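Local coordinates for protein glutathione S-transferase (PDB 2DSA) that reductively dechlorinates metabolites of polychlorinated biphenyls and probably has glutathione transferase activity, at residues S102-K107 with N130-Q135; K107-L112 with F159-W164; V153-L158 with Q179-R184. All coordinates share one frame; numbering follows the deposited sequence.

In the fold
All three contacts are buried in the all-helical C-terminal domain of the glutathione S-transferase fold, yet their chemistry follows their place. Interaction 1 joins helix 89-109 to helix 119-139 and reaches the dimer interface, so it mixes leucine packing with a salt bridge and a glutathione contact. Interaction 2 takes the end of helix 89-109 to helix 153-163 and is aromatic, with the bound HPX lying against its tryptophan. Interaction 3 joins helix 153-163 to helix 176-186 away from both ligands, through one phenylalanine. Interactions 1 and 2 share Lys-107, while Leu-105 of interaction 1 packs on both Val-161 of interaction 2 and Leu-158 of interaction 3.

Interaction 1. Residues S102-K107 with N130-Q135; sequences SSELHK and NTRLGQ. With GSH (glutathione), chain E; GSH (glutathione), chain G; HPX ((2Z,4E)-2-hydroxy-6-oxo-6-phenylhexa-2,4-dienoic acid), chain F.
In the helical domain of this glutathione S-transferase dimer, the glutathione site of the neighbouring subunit is completed by Glu-104, whose carboxylate is also paired with Arg-132. The helices that carry them, 89-109 and 119-139, come within 9.9 Å of each other along the axes of these short segments, and their directions diverge by 119°. The two carboxylate oxygens of Glu-104 serve different partners. OE2 faces Arg-132, lying 3.5 Å from NH1 in a rather long salt bridge and 3.4 Å from the aliphatic CD, and the carboxylate and guanidinium planes stand 79° apart. Ion pairing here is therefore not the flat two-bond kind. OE1 takes the other direction and accepts a hydrogen bond of 2.6 Å from the amino nitrogen N1 of the glutathione bound mainly by the second subunit; Lys-107 of the second subunit also forms a salt bridge with this OE1. A bend at the second torsion (chi2 -60°) turns the carboxylate so that both partners can be served; an acid suits a place between an ammonium group and a guanidinium. The basic neighbours would probably keep it ionised.

Beside this polar edge lies an apolar one. Leu-105 CD2 rests 3.9 Å from Leu-133 CD2 and also touches Arg-132 CB, so that the arginine contributes its methylene groups to the packing and its charged end to Glu-104. Leu-133 continues onto Leu-162 of helix 153-163.

The helix has a wider pi-type turn here, with Lys-107 N bonded to Ser-102 O. His-106 lies on the ligand side of this helix and meets the ligands of its own subunit: ND1 is hydrogen-bonded to the hydroxyl of Tyr-157, while the ring edge meets the HPX carboxylate, CD2 lying 3.3 Å from OA1 of HPX.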
loop_
_atom_site.group_PDB
_atom_site.type_symbol
_atom_site.label_atom_id
_atom_site.label_comp_id
_atom_site.label_asym_id
_atom_site.label_seq_id
_atom_site.Cartn_x
_atom_site.Cartn_y
_atom_site.Cartn_z
ATOM N N SER A 102 1.899 -3.903 3.381
ATOM C CA SER A 102 1.722 -2.556 3.917
ATOM C C SER A 102 0.352 -2.314 4.584
ATOM O O SER A 102 0.287 -1.833 5.719
ATOM C CB SER A 102 1.954 -1.533 2.802
ATOM O OG SER A 102 1.518 -0.247 3.189
ATOM N N SER A 103 -0.724 -2.628 3.861
ATOM C CA SER A 103 -2.083 -2.283 4.301
ATOM C C SER A 103 -2.709 -3.356 5.198
ATOM O O SER A 103 -3.525 -3.038 6.069
ATOM C CB SER A 103 -2.991 -2.032 3.102
ATOM O OG SER A 103 -3.176 -3.233 2.352
ATOM N N GLU A 104 -2.321 -4.611 4.983
ATOM C CA GLU A 104 -2.943 -5.750 5.645
ATOM C C GLU A 104 -2.115 -6.298 6.801
ATOM O O GLU A 104 -2.649 -7.003 7.657
ATOM C CB GLU A 104 -3.243 -6.875 4.636
ATOM C CG GLU A 104 -4.165 -6.464 3.436
ATOM C CD GLU A 104 -5.545 -5.968 3.870
ATOM O OE1 GLU A 104 -6.128 -5.098 3.182
ATOM O OE2 GLU A 104 -6.048 -6.442 4.914
ATOM N N LEU A 105 -0.817 -6.006 6.823
ATOM C CA LEU A 105 0.042 -6.530 7.879
ATOM C C LEU A 105 0.628 -5.400 8.719
ATOM O O LEU A 105 0.293 -5.250 9.897
ATOM C CB LEU A 105 1.138 -7.437 7.309
ATOM C CG LEU A 105 0.767 -8.783 6.686
ATOM C CD1 LEU A 105 2.029 -9.508 6.216
ATOM C CD2 LEU A 105 -0.033 -9.678 7.666
ATOM N N HIS A 106 1.471 -4.586 8.086
ATOM C CA HIS A 106 2.171 -3.463 8.727
ATOM C C HIS A 106 1.201 -2.564 9.493
ATOM O O HIS A 106 1.415 -2.288 10.664
ATOM C CB HIS A 106 2.952 -2.680 7.649
ATOM C CG HIS A 106 3.660 -1.448 8.140
ATOM N ND1 HIS A 106 4.658 -0.837 7.405
ATOM C CD2 HIS A 106 3.511 -0.700 9.262
ATOM C CE1 HIS A 106 5.094 0.225 8.056
ATOM N NE2 HIS A 106 4.420 0.327 9.189
ATOM N N LYS A 107 0.141 -2.116 8.831
ATOM C CA LYS A 107 -0.800 -1.175 9.432
ATOM C C LYS A 107 -1.603 -1.740 10.610
ATOM O O LYS A 107 -2.160 -0.967 11.406
ATOM C CB LYS A 107 -1.735 -0.586 8.371
ATOM C CG LYS A 107 -1.084 0.525 7.564
ATOM C CD LYS A 107 -0.868 1.768 8.412
ATOM C CE LYS A 107 0.445 2.449 8.077
ATOM N NZ LYS A 107 0.559 3.748 8.804
ATOM N N ASN A 130 -4.077 -12.616 12.779
ATOM C CA ASN A 130 -4.173 -14.070 12.831
ATOM C C ASN A 130 -4.634 -14.630 11.494
ATOM O O ASN A 130 -4.098 -15.633 11.020
ATOM C CB ASN A 130 -5.139 -14.504 13.941
ATOM C CG ASN A 130 -5.165 -16.005 14.135
ATOM O OD1 ASN A 130 -6.032 -16.706 13.583
ATOM N ND2 ASN A 130 -4.206 -16.519 14.919
ATOM N N THR A 131 -5.630 -13.981 10.892
ATOM C CA THR A 131 -6.199 -14.427 9.615
ATOM C C THR A 131 -5.222 -14.164 8.472
ATOM O O THR A 131 -4.934 -15.043 7.661
ATOM C CB THR A 131 -7.522 -13.703 9.298
ATOM O OG1 THR A 131 -8.429 -13.856 10.391
ATOM C CG2 THR A 131 -8.156 -14.258 8.031
ATOM N N ARG A 132 -4.718 -12.935 8.441
ATOM C CA ARG A 132 -3.875 -12.448 7.369
ATOM C C ARG A 132 -2.545 -13.215 7.338
ATOM O O ARG A 132 -2.127 -13.675 6.272
ATOM C CB ARG A 132 -3.712 -10.930 7.522
ATOM C CG ARG A 132 -4.098 -10.114 6.282
ATOM C CD ARG A 132 -5.524 -9.558 6.234
ATOM N NE ARG A 132 -6.439 -10.513 5.628
ATOM C CZ ARG A 132 -7.715 -10.284 5.311
ATOM N NH1 ARG A 132 -8.273 -9.089 5.462
ATOM N NH2 ARG A 132 -8.430 -11.271 4.812
ATOM N N LEU A 133 -1.914 -13.404 8.505
ATOM C CA LEU A 133 -0.721 -14.276 8.635
ATOM C C LEU A 133 -0.953 -15.742 8.235
ATOM O O LEU A 133 -0.030 -16.423 7.789
ATOM C CB LEU A 133 -0.147 -14.240 10.052
ATOM C CG LEU A 133 0.423 -12.949 10.644
ATOM C CD1 LEU A 133 0.742 -13.183 12.118
ATOM C CD2 LEU A 133 1.656 -12.414 9.876
ATOM N N GLY A 134 -2.182 -16.228 8.414
ATOM C CA GLY A 134 -2.569 -17.538 7.897
ATOM C C GLY A 134 -2.463 -17.583 6.381
ATOM O O GLY A 134 -1.909 -18.528 5.816
ATOM N N GLN A 135 -2.979 -16.550 5.717
ATOM C CA GLN A 135 -2.906 -16.485 4.261
ATOM C C GLN A 135 -1.452 -16.513 3.750
ATOM O O GLN A 135 -1.148 -17.179 2.753
ATOM C CB GLN A 135 -3.654 -15.260 3.731
ATOM C CG GLN A 135 -3.688 -15.161 2.199
ATOM C CD GLN A 135 -4.290 -13.862 1.707
ATOM O OE1 GLN A 135 -4.787 -13.037 2.497
ATOM N NE2 GLN A 135 -4.240 -13.656 0.396
HETATM N N1 GSH E . 2.567 4.516 4.912
HETATM C CA1 GSH E . 3.927 4.521 5.467
HETATM C C1 GSH E . 4.833 3.620 4.673
HETATM O O11 GSH E . 4.399 2.534 4.217
HETATM O O12 GSH E . 6.037 3.931 4.479
HETATM C CB1 GSH E . 3.986 4.054 6.918
HETATM C CG1 GSH E . 5.393 4.273 7.498
HETATM C CD1 GSH E . 5.362 4.092 8.991
HETATM O OE1 GSH E . 4.149 3.725 9.563
HETATM N N2 GSH E . 6.489 4.282 9.683
HETATM C CA2 GSH E . 6.598 4.190 11.130
HETATM C C2 GSH E . 6.916 5.513 11.751
HETATM O O2 GSH E . 7.927 6.314 11.228
HETATM C CB2 GSH E . 7.686 3.203 11.556
HETATM S SG2 GSH E . 7.278 1.539 10.995
HETATM N N3 GSH E . 6.208 5.876 12.803
HETATM C CA3 GSH E . 5.146 6.865 12.688
HETATM C C3 GSH E . 5.561 8.057 13.483
HETATM O O31 GSH E . 6.728 8.067 13.937
HETATM O O32 GSH E . 4.778 9.012 13.688
HETATM N N1 GSH G . -5.669 -4.119 0.782
HETATM C CA1 GSH G . -6.836 -4.314 -0.052
HETATM C C1 GSH G . -6.690 -3.469 -1.275
HETATM O O11 GSH G . -7.134 -3.896 -2.351
HETATM O O12 GSH G . -6.146 -2.332 -1.223
HETATM C CB1 GSH G . -8.089 -3.874 0.694
HETATM C CG1 GSH G . -9.364 -4.182 -0.085
HETATM C CD1 GSH G . -10.579 -3.772 0.716
HETATM O OE1 GSH G . -10.424 -3.121 1.950
HETATM N N2 GSH G . -11.782 -4.031 0.190
HETATM C CA2 GSH G . -13.027 -3.837 0.919
HETATM C C2 GSH G . -13.767 -5.143 1.039
HETATM O O2 GSH G . -13.860 -6.033 -0.049
HETATM C CB2 GSH G . -13.939 -2.842 0.205
HETATM S SG2 GSH G . -13.351 -1.124 0.112
HETATM N N3 GSH G . -14.332 -5.424 2.208
HETATM C CA3 GSH G . -13.562 -5.990 3.300
HETATM C C3 GSH G . -13.767 -7.467 3.480
HETATM O O31 GSH G . -12.785 -8.208 3.741
HETATM O O32 GSH G . -14.920 -7.948 3.381
HETATM C CB3 HPX F . 11.973 -2.077 17.005
HETATM C CB4 HPX F . 11.314 -3.290 17.190
HETATM C CB5 HPX F . 9.988 -3.434 16.773
HETATM C CB6 HPX F . 9.336 -2.364 16.167
HETATM C CB1 HPX F . 9.993 -1.155 15.981
HETATM C CB2 HPX F . 11.312 -1.012 16.402
HETATM C CA6 HPX F . 9.290 0.003 15.342
HETATM O OA4 HPX F . 9.698 1.136 15.554
HETATM C CA5 HPX F . 8.116 -0.189 14.472
HETATM C CA4 HPX F . 7.113 0.669 14.605
HETATM C CA3 HPX F . 5.903 0.579 13.773
HETATM C CA2 HPX F . 5.045 1.602 13.680
HETATM O OA3 HPX F . 5.200 2.751 14.329
HETATM C CA1 HPX F . 3.886 1.460 12.833
HETATM O OA2 HPX F . 3.208 2.475 12.568
HETATM O OA1 HPX F . 3.623 0.326 12.392
#

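Interaction 2. Residues K107-L112 with F159-W164; sequences KSFSPL and FVVLGW. With HPX ((2Z,4E)-2-hydroxy-6-oxo-6-phenylhexa-2,4-dienoic acid), chain F; GSH (glutathione), chain E.
Phe-109 fills the tight part of this contact, laying one face of its ring against both Val-161 and Trp-164. Val-161 CG1 comes within 3.5 Å of Phe-109 CE2, and the carbonyl O of Val-161 lies over that face of the phenyl ring, offset toward its rim. That same carbonyl accepts the backbone hydrogen bond of Trp-164 N, which satisfies it in a buried setting. The indole edge turns toward the phenyl face in an offset edge-to-face pair, with 5.7 Å between the centroid of the Phe-109 ring and that of the six-membered ring of Trp-164, and 70° between the planes. The closest approach of the two side chains is 3.7 Å, from Trp-164 CE3 to Phe-109 CB.

These residues join helix 89-109 to helix 153-163 in the helical domain, at the wall of the HPX pocket. One face of the indole is backed by preceding main-chain atoms, Val-160 O and Val-161 CA; the opposite face carries HPX, whose CB6 is 3.5 Å from Trp-164 CD1. A hydrogen bond from NE1 to Gly-8 O fixes the rotation of this broad, flat group.

Toward the partly exposed Ser-110 the protein segments part, and the ligand spans the interval. Short, polar serine suits the place, its OG within hydrogen-bonding distance of both HPX carboxylate oxygens (OA2 at 2.7 Å, OA1 closer), although its one proton serves one at a time.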
loop_
_atom_site.group_PDB
_atom_site.type_symbol
_atom_site.label_atom_id
_atom_site.label_comp_id
_atom_site.label_asym_id
_atom_site.label_seq_id
_atom_site.Cartn_x
_atom_site.Cartn_y
_atom_site.Cartn_z
ATOM N N LYS A 107 0.141 -2.116 8.831
ATOM C CA LYS A 107 -0.800 -1.175 9.432
ATOM C C LYS A 107 -1.603 -1.740 10.610
ATOM O O LYS A 107 -2.160 -0.967 11.406
ATOM C CB LYS A 107 -1.735 -0.586 8.371
ATOM C CG LYS A 107 -1.084 0.525 7.564
ATOM C CD LYS A 107 -0.868 1.768 8.412
ATOM C CE LYS A 107 0.445 2.449 8.077
ATOM N NZ LYS A 107 0.559 3.748 8.804
ATOM N N SER A 108 -1.662 -3.074 10.701
ATOM C CA SER A 108 -2.306 -3.766 11.809
ATOM C C SER A 108 -1.357 -3.962 12.988
ATOM O O SER A 108 -1.801 -4.036 14.127
ATOM C CB SER A 108 -2.911 -5.095 11.349
ATOM O OG SER A 108 -4.096 -4.871 10.594
ATOM N N PHE A 109 -0.052 -4.016 12.730
ATOM C CA PHE A 109 0.924 -3.995 13.818
ATOM C C PHE A 109 0.943 -2.643 14.523
ATOM O O PHE A 109 1.176 -2.593 15.719
ATOM C CB PHE A 109 2.333 -4.313 13.323
ATOM C CG PHE A 109 2.658 -5.780 13.283
ATOM C CD1 PHE A 109 3.348 -6.377 14.325
ATOM C CD2 PHE A 109 2.299 -6.561 12.185
ATOM C CE1 PHE A 109 3.667 -7.723 14.286
ATOM C CE2 PHE A 109 2.607 -7.912 12.132
ATOM C CZ PHE A 109 3.294 -8.500 13.186
ATOM N N SER A 110 0.695 -1.562 13.776
ATOM C CA SER A 110 0.828 -0.171 14.264
ATOM C C SER A 110 0.172 0.160 15.614
ATOM O O SER A 110 0.832 0.750 16.471
ATOM C CB SER A 110 0.364 0.838 13.204
ATOM O OG SER A 110 1.210 0.796 12.064
ATOM N N PRO A 111 -1.129 -0.189 15.795
ATOM C CA PRO A 111 -1.804 0.052 17.082
ATOM C C PRO A 111 -1.214 -0.742 18.251
ATOM O O PRO A 111 -1.260 -0.275 19.384
ATOM C CB PRO A 111 -3.245 -0.397 16.811
ATOM C CG PRO A 111 -3.380 -0.371 15.307
ATOM C CD PRO A 111 -2.051 -0.803 14.820
ATOM N N LEU A 112 -0.652 -1.919 17.973
ATOM C CA LEU A 112 0.014 -2.728 19.000
ATOM C C LEU A 112 1.248 -2.056 19.618
ATOM O O LEU A 112 1.574 -2.309 20.778
ATOM C CB LEU A 112 0.370 -4.125 18.470
ATOM C CG LEU A 112 -0.772 -5.003 17.954
ATOM C CD1 LEU A 112 -0.268 -6.372 17.527
ATOM C CD2 LEU A 112 -1.889 -5.145 18.988
ATOM N N PHE A 159 9.704 -10.006 5.857
ATOM C CA PHE A 159 10.655 -10.375 6.900
ATOM C C PHE A 159 10.755 -9.333 8.020
ATOM O O PHE A 159 10.856 -9.684 9.203
ATOM C CB PHE A 159 12.030 -10.624 6.272
ATOM C CG PHE A 159 13.124 -10.807 7.275
ATOM C CD1 PHE A 159 13.416 -12.076 7.782
ATOM C CD2 PHE A 159 13.872 -9.710 7.722
ATOM C CE1 PHE A 159 14.419 -12.244 8.718
ATOM C CE2 PHE A 159 14.887 -9.876 8.652
ATOM C CZ PHE A 159 15.164 -11.133 9.147
ATOM N N VAL A 160 10.713 -8.054 7.655
ATOM C CA VAL A 160 10.851 -6.981 8.634
ATOM C C VAL A 160 9.610 -6.869 9.542
ATOM O O VAL A 160 9.733 -6.774 10.766
ATOM C CB VAL A 160 11.181 -5.636 7.955
ATOM C CG1 VAL A 160 11.010 -4.451 8.931
ATOM C CG2 VAL A 160 12.609 -5.671 7.365
ATOM N N VAL A 161 8.433 -6.860 8.924
ATOM C CA VAL A 161 7.164 -6.863 9.638
ATOM C C VAL A 161 7.065 -8.103 10.541
ATOM O O VAL A 161 6.721 -7.982 11.701
ATOM C CB VAL A 161 5.944 -6.748 8.663
ATOM C CG1 VAL A 161 4.609 -6.920 9.411
ATOM C CG2 VAL A 161 5.956 -5.400 7.907
ATOM N N LEU A 162 7.390 -9.284 10.022
ATOM C CA LEU A 162 7.398 -10.497 10.861
ATOM C C LEU A 162 8.300 -10.384 12.094
ATOM O O LEU A 162 7.952 -10.882 13.170
ATOM C CB LEU A 162 7.725 -11.755 10.062
ATOM C CG LEU A 162 6.693 -12.251 9.044
ATOM C CD1 LEU A 162 7.228 -13.505 8.343
ATOM C CD2 LEU A 162 5.309 -12.496 9.668
ATOM N N GLY A 163 9.442 -9.715 11.932
ATOM C CA GLY A 163 10.382 -9.482 13.020
ATOM C C GLY A 163 9.801 -8.696 14.184
ATOM O O GLY A 163 10.305 -8.764 15.303
ATOM N N TRP A 164 8.726 -7.967 13.941
ATOM C CA TRP A 164 8.094 -7.181 14.995
ATOM C C TRP A 164 7.325 -8.016 16.011
ATOM O O TRP A 164 6.988 -7.528 17.090
ATOM C CB TRP A 164 7.139 -6.162 14.397
ATOM C CG TRP A 164 7.797 -5.102 13.604
ATOM C CD1 TRP A 164 9.115 -4.747 13.634
ATOM C CD2 TRP A 164 7.157 -4.220 12.679
ATOM N NE1 TRP A 164 9.340 -3.710 12.768
ATOM C CE2 TRP A 164 8.156 -3.361 12.169
ATOM C CE3 TRP A 164 5.835 -4.072 12.231
ATOM C CZ2 TRP A 164 7.879 -2.363 11.223
ATOM C CZ3 TRP A 164 5.553 -3.083 11.290
ATOM C CH2 TRP A 164 6.582 -2.239 10.792
HETATM C CB3 HPX F . 11.973 -2.077 17.005
HETATM C CB4 HPX F . 11.314 -3.290 17.190
HETATM C CB5 HPX F . 9.988 -3.434 16.773
HETATM C CB6 HPX F . 9.336 -2.364 16.167
HETATM C CB1 HPX F . 9.993 -1.155 15.981
HETATM C CB2 HPX F . 11.312 -1.012 16.402
HETATM C CA6 HPX F . 9.290 0.003 15.342
HETATM O OA4 HPX F . 9.698 1.136 15.554
HETATM C CA5 HPX F . 8.116 -0.189 14.472
HETATM C CA4 HPX F . 7.113 0.669 14.605
HETATM C CA3 HPX F . 5.903 0.579 13.773
HETATM C CA2 HPX F . 5.045 1.602 13.680
HETATM O OA3 HPX F . 5.200 2.751 14.329
HETATM C CA1 HPX F . 3.886 1.460 12.833
HETATM O OA2 HPX F . 3.208 2.475 12.568
HETATM O OA1 HPX F . 3.623 0.326 12.392
HETATM N N1 GSH E . 2.567 4.516 4.912
HETATM C CA1 GSH E . 3.927 4.521 5.467
HETATM C C1 GSH E . 4.833 3.620 4.673
HETATM O O11 GSH E . 4.399 2.534 4.217
HETATM O O12 GSH E . 6.037 3.931 4.479
HETATM C CB1 GSH E . 3.986 4.054 6.918
HETATM C CG1 GSH E . 5.393 4.273 7.498
HETATM C CD1 GSH E . 5.362 4.092 8.991
HETATM O OE1 GSH E . 4.149 3.725 9.563
HETATM N N2 GSH E . 6.489 4.282 9.683
HETATM C CA2 GSH E . 6.598 4.190 11.130
HETATM C C2 GSH E . 6.916 5.513 11.751
HETATM O O2 GSH E . 7.927 6.314 11.228
HETATM C CB2 GSH E . 7.686 3.203 11.556
HETATM S SG2 GSH E . 7.278 1.539 10.995
HETATM N N3 GSH E . 6.208 5.876 12.803
HETATM C CA3 GSH E . 5.146 6.865 12.688
HETATM C C3 GSH E . 5.561 8.057 13.483
HETATM O O31 GSH E . 6.728 8.067 13.937
HETATM O O32 GSH E . 4.778 9.012 13.688
#

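Interaction 3. Residues V153-L158 with Q179-R184; sequences VADIYL and QAFQGR
Phe-181 gives up the most surface here, driving its ring from helix 176-186 against Asp-155 and Leu-158 on the first turns of helix 153-163. Its CG stands anti to the backbone N (chi1 168°), which extends the ring outward so that its far end, CE1, CZ and CE2, does the touching. The two helices thus meet through one long aromatic side chain rather than by close backbone approach. Phenylalanine suits the place because it is long, flat and apolar, with hydrogens on its rim that oxygens can approach.

Leu-158 covers a face of that ring. Its CD2 makes a CH-pi contact 4.2 Å from the centroid of the Phe-181 ring and 26° off the ring normal, and its CG lies 3.9 Å from CE2 of Phe-181. The branched leucine side chain suits the place because its methyl CD2 can lie over the flat ring face, and Leu-140 adds further cover to both side chains.

Asp-155 meets the ring at its rim instead. Its carbonyl O sits near the ring plane, 3.2 Å from Phe-181 CZ, and its OD2 is 3.4 Å from CE1 of Phe-181, with the carboxylate tilted 47° to the ring. A buried acid needs partners, and Asp-155 has them: OD1 accepts from Ser-152 N and OD2 from Leu-146 N. With Ser-152 OG bonded to Ala-154 N, the sequence Ser-Val-Ala-Asp is consistent with the N-capping box found at this helix start in the glutathione S-transferase fold.

No hydrogen bond links the two segments. Apolar contact over the ring face therefore carries the contact, probably aided by weak attraction between the rim hydrogens and the oxygens of Asp-155, while each carboxylate oxygen of the aspartate accepts a bond from a backbone N-H outside the contact.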
loop_
_atom_site.group_PDB
_atom_site.type_symbol
_atom_site.label_atom_id
_atom_site.label_comp_id
_atom_site.label_asym_id
_atom_site.label_seq_id
_atom_site.Cartn_x
_atom_site.Cartn_y
_atom_site.Cartn_z
ATOM N N VAL A 153 12.051 -7.860 -3.181
ATOM C CA VAL A 153 11.838 -6.844 -2.146
ATOM C C VAL A 153 10.534 -7.072 -1.300
ATOM O O VAL A 153 10.409 -6.539 -0.207
ATOM C CB VAL A 153 11.916 -5.385 -2.719
ATOM C CG1 VAL A 153 13.340 -5.030 -3.148
ATOM C CG2 VAL A 153 10.960 -5.181 -3.887
ATOM N N ALA A 154 9.581 -7.853 -1.810
ATOM C CA ALA A 154 8.369 -8.212 -1.036
ATOM C C ALA A 154 8.701 -9.109 0.153
ATOM O O ALA A 154 8.146 -8.955 1.222
ATOM C CB ALA A 154 7.333 -8.889 -1.928
ATOM N N ASP A 155 9.631 -10.036 -0.055
ATOM C CA ASP A 155 10.122 -10.931 0.982
ATOM C C ASP A 155 10.883 -10.183 2.056
ATOM O O ASP A 155 10.797 -10.528 3.239
ATOM C CB ASP A 155 11.022 -11.999 0.366
ATOM C CG ASP A 155 10.293 -12.866 -0.631
ATOM O OD1 ASP A 155 10.677 -12.855 -1.830
ATOM O OD2 ASP A 155 9.325 -13.549 -0.221
ATOM N N ILE A 156 11.636 -9.171 1.637
ATOM C CA ILE A 156 12.382 -8.323 2.562
ATOM C C ILE A 156 11.416 -7.527 3.435
ATOM O O ILE A 156 11.581 -7.461 4.644
ATOM C CB ILE A 156 13.359 -7.368 1.809
ATOM C CG1 ILE A 156 14.456 -8.175 1.113
ATOM C CG2 ILE A 156 13.967 -6.368 2.760
ATOM C CD1 ILE A 156 15.176 -7.426 -0.011
ATOM N N TYR A 157 10.396 -6.941 2.812
ATOM C CA TYR A 157 9.398 -6.197 3.552
ATOM C C TYR A 157 8.695 -7.143 4.540
ATOM O O TYR A 157 8.589 -6.829 5.726
ATOM C CB TYR A 157 8.418 -5.532 2.585
ATOM C CG TYR A 157 7.473 -4.513 3.180
ATOM C CD1 TYR A 157 7.698 -3.961 4.442
ATOM C CD2 TYR A 157 6.373 -4.065 2.455
ATOM C CE1 TYR A 157 6.836 -3.019 4.975
ATOM C CE2 TYR A 157 5.505 -3.115 2.979
ATOM C CZ TYR A 157 5.742 -2.605 4.241
ATOM O OH TYR A 157 4.901 -1.671 4.772
ATOM N N LEU A 158 8.240 -8.299 4.058
ATOM C CA LEU A 158 7.577 -9.293 4.934
ATOM C C LEU A 158 8.442 -9.696 6.128
ATOM O O LEU A 158 7.977 -9.699 7.277
ATOM C CB LEU A 158 7.151 -10.539 4.146
ATOM C CG LEU A 158 6.463 -11.672 4.934
ATOM C CD1 LEU A 158 5.180 -11.190 5.636
ATOM C CD2 LEU A 158 6.153 -12.825 3.998
ATOM N N GLN A 179 8.156 -19.082 10.150
ATOM C CA GLN A 179 9.426 -19.253 10.867
ATOM C C GLN A 179 10.514 -19.798 9.948
ATOM O O GLN A 179 11.665 -19.388 10.028
ATOM C CB GLN A 179 9.240 -20.183 12.063
ATOM C CG GLN A 179 8.353 -19.613 13.140
ATOM C CD GLN A 179 7.932 -20.652 14.151
ATOM O OE1 GLN A 179 7.662 -21.804 13.802
ATOM N NE2 GLN A 179 7.847 -20.244 15.416
ATOM N N ALA A 180 10.136 -20.733 9.082
ATOM C CA ALA A 180 11.037 -21.262 8.063
ATOM C C ALA A 180 11.492 -20.146 7.123
ATOM O O ALA A 180 12.667 -20.071 6.763
ATOM C CB ALA A 180 10.359 -22.371 7.282
ATOM N N PHE A 181 10.554 -19.279 6.749
ATOM C CA PHE A 181 10.835 -18.118 5.901
ATOM C C PHE A 181 11.790 -17.142 6.591
ATOM O O PHE A 181 12.716 -16.641 5.962
ATOM C CB PHE A 181 9.518 -17.436 5.493
ATOM C CG PHE A 181 9.692 -16.078 4.862
ATOM C CD1 PHE A 181 9.880 -15.952 3.489
ATOM C CD2 PHE A 181 9.634 -14.921 5.643
ATOM C CE1 PHE A 181 10.024 -14.693 2.908
ATOM C CE2 PHE A 181 9.780 -13.666 5.073
ATOM C CZ PHE A 181 9.971 -13.553 3.709
ATOM N N GLN A 182 11.572 -16.893 7.882
ATOM C CA GLN A 182 12.449 -16.016 8.667
ATOM C C GLN A 182 13.899 -16.472 8.659
ATOM O O GLN A 182 14.808 -15.651 8.530
ATOM C CB GLN A 182 11.967 -15.921 10.104
ATOM C CG GLN A 182 10.742 -15.070 10.266
ATOM C CD GLN A 182 10.284 -14.985 11.694
ATOM O OE1 GLN A 182 10.135 -13.892 12.249
ATOM N NE2 GLN A 182 10.068 -16.140 12.315
ATOM N N GLY A 183 14.106 -17.781 8.797
ATOM C CA GLY A 183 15.447 -18.353 8.800
ATOM C C GLY A 183 16.102 -18.344 7.431
ATOM O O GLY A 183 17.318 -18.224 7.316
ATOM N N ARG A 184 15.277 -18.478 6.400
ATOM C CA ARG A 184 15.701 -18.445 5.009
ATOM C C ARG A 184 16.222 -17.056 4.621
ATOM O O ARG A 184 17.263 -16.937 3.975
ATOM C CB ARG A 184 14.511 -18.834 4.127
ATOM C CG ARG A 184 14.867 -19.313 2.745
ATOM C CD ARG A 184 13.870 -20.353 2.243
ATOM N NE ARG A 184 12.496 -19.919 2.453
ATOM C CZ ARG A 184 11.555 -20.620 3.081
ATOM N NH1 ARG A 184 11.793 -21.840 3.567
ATOM N NH2 ARG A 184 10.353 -20.092 3.198
#